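Local coordinates for protein ribonucleoside-diphosphate reductase (Pseudomonas aeruginosa, PDB 5IM3) that probably reduces ribonucleoside diphosphates to the deoxyribonucleotide precursors of DNA, with thioredoxin as reductant, and binds dATP at its ATP cone and barrel domains, at residues A[502-510]-A[534-542]. Sequence-based numbering, arbitrary orientation.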
loop_
_atom_site.group_PDB
_atom_site.type_symbol
_atom_site.label_atom_id
_atom_site.label_comp_id
_atom_site.label_asym_id
_atom_site.label_seq_id
_atom_site.Cartn_x
_atom_site.Cartn_y
_atom_site.Cartn_z
ATOM N N THR A 502 33.949 0.983 -8.971
ATOM C CA THR A 502 34.074 2.005 -10.003
ATOM C C THR A 502 33.717 1.423 -11.364
ATOM O O THR A 502 34.193 0.344 -11.731
ATOM C CB THR A 502 35.493 2.580 -10.036
ATOM O OG1 THR A 502 35.822 3.119 -8.749
ATOM C CG2 THR A 502 35.603 3.682 -11.082
ATOM N N LEU A 503 32.885 2.143 -12.108
ATOM C CA LEU A 503 32.506 1.758 -13.457
ATOM C C LEU A 503 33.399 2.468 -14.469
ATOM O O LEU A 503 33.691 3.659 -14.328
ATOM C CB LEU A 503 31.036 2.091 -13.728
ATOM C CG LEU A 503 30.037 1.644 -12.656
ATOM C CD1 LEU A 503 28.608 1.942 -13.088
ATOM C CD2 LEU A 503 30.203 0.167 -12.344
ATOM N N PHE A 504 33.837 1.723 -15.483
ATOM C CA PHE A 504 34.712 2.234 -16.526
ATOM C C PHE A 504 34.137 1.885 -17.890
ATOM O O PHE A 504 33.366 0.933 -18.039
ATOM C CB PHE A 504 36.129 1.642 -16.445
ATOM C CG PHE A 504 36.840 1.906 -15.152
ATOM C CD1 PHE A 504 37.445 3.128 -14.914
ATOM C CD2 PHE A 504 36.938 0.917 -14.188
ATOM C CE1 PHE A 504 38.116 3.363 -13.730
ATOM C CE2 PHE A 504 37.603 1.148 -13.000
ATOM C CZ PHE A 504 38.197 2.370 -12.773
ATOM N N SER A 505 34.524 2.645 -18.873
ATOM C CA SER A 505 34.283 2.170 -20.230
ATOM C C SER A 505 35.445 1.288 -20.682
ATOM O O SER A 505 36.607 1.628 -20.442
ATOM C CB SER A 505 34.126 3.330 -21.203
ATOM O OG SER A 505 33.988 2.845 -22.529
ATOM N N PRO A 506 35.180 0.154 -21.333
ATOM C CA PRO A 506 36.290 -0.738 -21.709
ATOM C C PRO A 506 37.321 -0.081 -22.608
ATOM O O PRO A 506 38.487 -0.490 -22.586
ATOM C CB PRO A 506 35.581 -1.905 -22.414
ATOM C CG PRO A 506 34.262 -1.370 -22.822
ATOM C CD PRO A 506 33.880 -0.371 -21.779
ATOM N N SER A 507 36.939 0.930 -23.394
ATOM C CA SER A 507 37.901 1.593 -24.270
ATOM C C SER A 507 38.989 2.321 -23.489
ATOM O O SER A 507 40.082 2.529 -24.023
ATOM C CB SER A 507 37.187 2.571 -25.205
ATOM O OG SER A 507 36.377 3.476 -24.481
ATOM N N ASP A 508 38.717 2.716 -22.247
ATOM C CA ASP A 508 39.751 3.272 -21.386
ATOM C C ASP A 508 40.527 2.206 -20.623
ATOM O O ASP A 508 41.631 2.489 -20.142
ATOM C CB ASP A 508 39.138 4.250 -20.382
ATOM C CG ASP A 508 38.601 5.507 -21.041
ATOM O OD1 ASP A 508 39.344 6.139 -21.826
ATOM O OD2 ASP A 508 37.433 5.860 -20.778
ATOM N N VAL A 509 39.983 0.999 -20.500
ATOM C CA VAL A 509 40.625 -0.075 -19.751
ATOM C C VAL A 509 40.548 -1.353 -20.581
ATOM O O VAL A 509 39.991 -2.360 -20.123
ATOM C CB VAL A 509 39.969 -0.249 -18.370
ATOM C CG1 VAL A 509 40.254 0.973 -17.494
ATOM C CG2 VAL A 509 38.459 -0.463 -18.501
ATOM N N PRO A 510 41.109 -1.369 -21.794
ATOM C CA PRO A 510 40.858 -2.497 -22.708
ATOM C C PRO A 510 41.455 -3.817 -22.256
ATOM O O PRO A 510 41.103 -4.854 -22.831
ATOM C CB PRO A 510 41.494 -2.027 -24.025
ATOM C CG PRO A 510 42.516 -1.008 -23.623
ATOM C CD PRO A 510 41.959 -0.330 -22.408
ATOM N N GLY A 534 41.811 11.944 -10.798
ATOM C CA GLY A 534 41.419 12.733 -11.949
ATOM C C GLY A 534 42.133 12.412 -13.241
ATOM O O GLY A 534 41.987 13.163 -14.209
ATOM N N LYS A 535 42.896 11.321 -13.297
ATOM C CA LYS A 535 43.623 10.942 -14.501
ATOM C C LYS A 535 42.868 9.917 -15.342
ATOM O O LYS A 535 43.448 9.341 -16.268
ATOM C CB LYS A 535 45.012 10.415 -14.126
ATOM C CG LYS A 535 46.076 11.509 -14.066
ATOM C CD LYS A 535 47.314 11.073 -13.297
ATOM C CE LYS A 535 47.072 11.106 -11.793
ATOM N NZ LYS A 535 48.325 10.893 -11.012
ATOM N N LEU A 536 41.587 9.687 -15.046
ATOM C CA LEU A 536 40.730 8.836 -15.876
ATOM C C LEU A 536 39.307 9.380 -15.736
ATOM O O LEU A 536 38.541 8.944 -14.875
ATOM C CB LEU A 536 40.829 7.372 -15.471
ATOM C CG LEU A 536 40.009 6.358 -16.275
ATOM C CD1 LEU A 536 39.961 6.715 -17.754
ATOM C CD2 LEU A 536 40.593 4.967 -16.094
ATOM N N LYS A 537 38.969 10.333 -16.608
ATOM C CA LYS A 537 37.793 11.175 -16.398
ATOM C C LYS A 537 36.504 10.361 -16.411
ATOM O O LYS A 537 35.638 10.536 -15.547
ATOM C CB LYS A 537 37.750 12.270 -17.467
ATOM C CG LYS A 537 36.525 13.183 -17.420
ATOM C CD LYS A 537 36.530 14.080 -16.196
ATOM C CE LYS A 537 35.316 14.999 -16.177
ATOM N NZ LYS A 537 35.253 15.830 -14.937
ATOM N N LEU A 538 36.348 9.478 -17.393
ATOM C CA LEU A 538 35.074 8.795 -17.605
ATOM C C LEU A 538 34.973 7.622 -16.638
ATOM O O LEU A 538 35.532 6.550 -16.880
ATOM C CB LEU A 538 34.948 8.336 -19.052
ATOM C CG LEU A 538 33.636 7.634 -19.412
ATOM C CD1 LEU A 538 32.445 8.554 -19.176
ATOM C CD2 LEU A 538 33.666 7.153 -20.852
ATOM N N HIS A 539 34.249 7.819 -15.540
ATOM C CA HIS A 539 34.056 6.763 -14.556
ATOM C C HIS A 539 32.890 7.132 -13.649
ATOM O O HIS A 539 32.432 8.277 -13.618
ATOM C CB HIS A 539 35.326 6.525 -13.732
ATOM C CG HIS A 539 35.625 7.616 -12.755
ATOM N ND1 HIS A 539 36.169 8.825 -13.132
ATOM C CD2 HIS A 539 35.460 7.680 -11.413
ATOM C CE1 HIS A 539 36.324 9.587 -12.064
ATOM N NE2 HIS A 539 35.902 8.916 -11.008
ATOM N N LYS A 540 32.415 6.132 -12.910
ATOM C CA LYS A 540 31.336 6.296 -11.946
ATOM C C LYS A 540 31.644 5.452 -10.721
ATOM O O LYS A 540 31.926 4.256 -10.848
ATOM C CB LYS A 540 29.987 5.867 -12.527
ATOM C CG LYS A 540 29.110 7.005 -13.014
ATOM C CD LYS A 540 27.657 6.560 -13.175
ATOM C CE LYS A 540 27.018 6.229 -11.830
ATOM N NZ LYS A 540 25.554 5.996 -11.941
ATOM N N VAL A 541 31.583 6.067 -9.545
ATOM C CA VAL A 541 31.792 5.363 -8.287
ATOM C C VAL A 541 30.436 5.114 -7.644
ATOM O O VAL A 541 29.649 6.049 -7.443
ATOM C CB VAL A 541 32.710 6.153 -7.342
ATOM C CG1 VAL A 541 32.947 5.364 -6.063
ATOM C CG2 VAL A 541 34.031 6.476 -8.031
ATOM N N VAL A 542 30.165 3.851 -7.324
ATOM C CA VAL A 542 28.950 3.444 -6.638
ATOM C C VAL A 542 29.347 2.590 -5.441
ATOM O O VAL A 542 30.499 2.178 -5.293
ATOM C CB VAL A 542 27.991 2.669 -7.565
ATOM C CG1 VAL A 542 27.609 3.521 -8.763
ATOM C CG2 VAL A 542 28.633 1.361 -8.032
HETATM O O HOH W 1 36.359 4.818 -18.631
#
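T502 meets V541 as a non-hydrogen-bonded pair in the barrel domain, within a two-stranded antiparallel sheet whose strands, 500-504 and 539-543, are joined through helix 517-532; the N-to-C directions of 502-504 and 539-542 differ by 157°. With T502 CG2 anti to the backbone N, the methyl lies 3.9 Å from H539 CB and also sits over one face of the F504 ring, offset toward its rim. L503 and K540 form the hydrogen-bonded pair: L503 N to K540 O is short at 2.6 Å and nearly straight (170°), whereas K540 N to L503 O is 3.1 Å and more bent. Their side chains start side by side on the face opposite T502 and V541, before K540 leads away to a salt bridge of its NZ with E462. F504, which also touches Y527 of that helix, crosses L536 at about a right angle, CE1 lying 3.8 Å from L536 CD2. S505 turns OG toward A411 N and S414 OG, close to the dATP-binding R410, while its CB touches L538 CD2. A water links the two backbones here: it accepts from S505 N at 2.9 Å and donates to L538 O and to D508 OD2. Beside that bridge, L536 CD1 sits 3.7 Å from D508 CB.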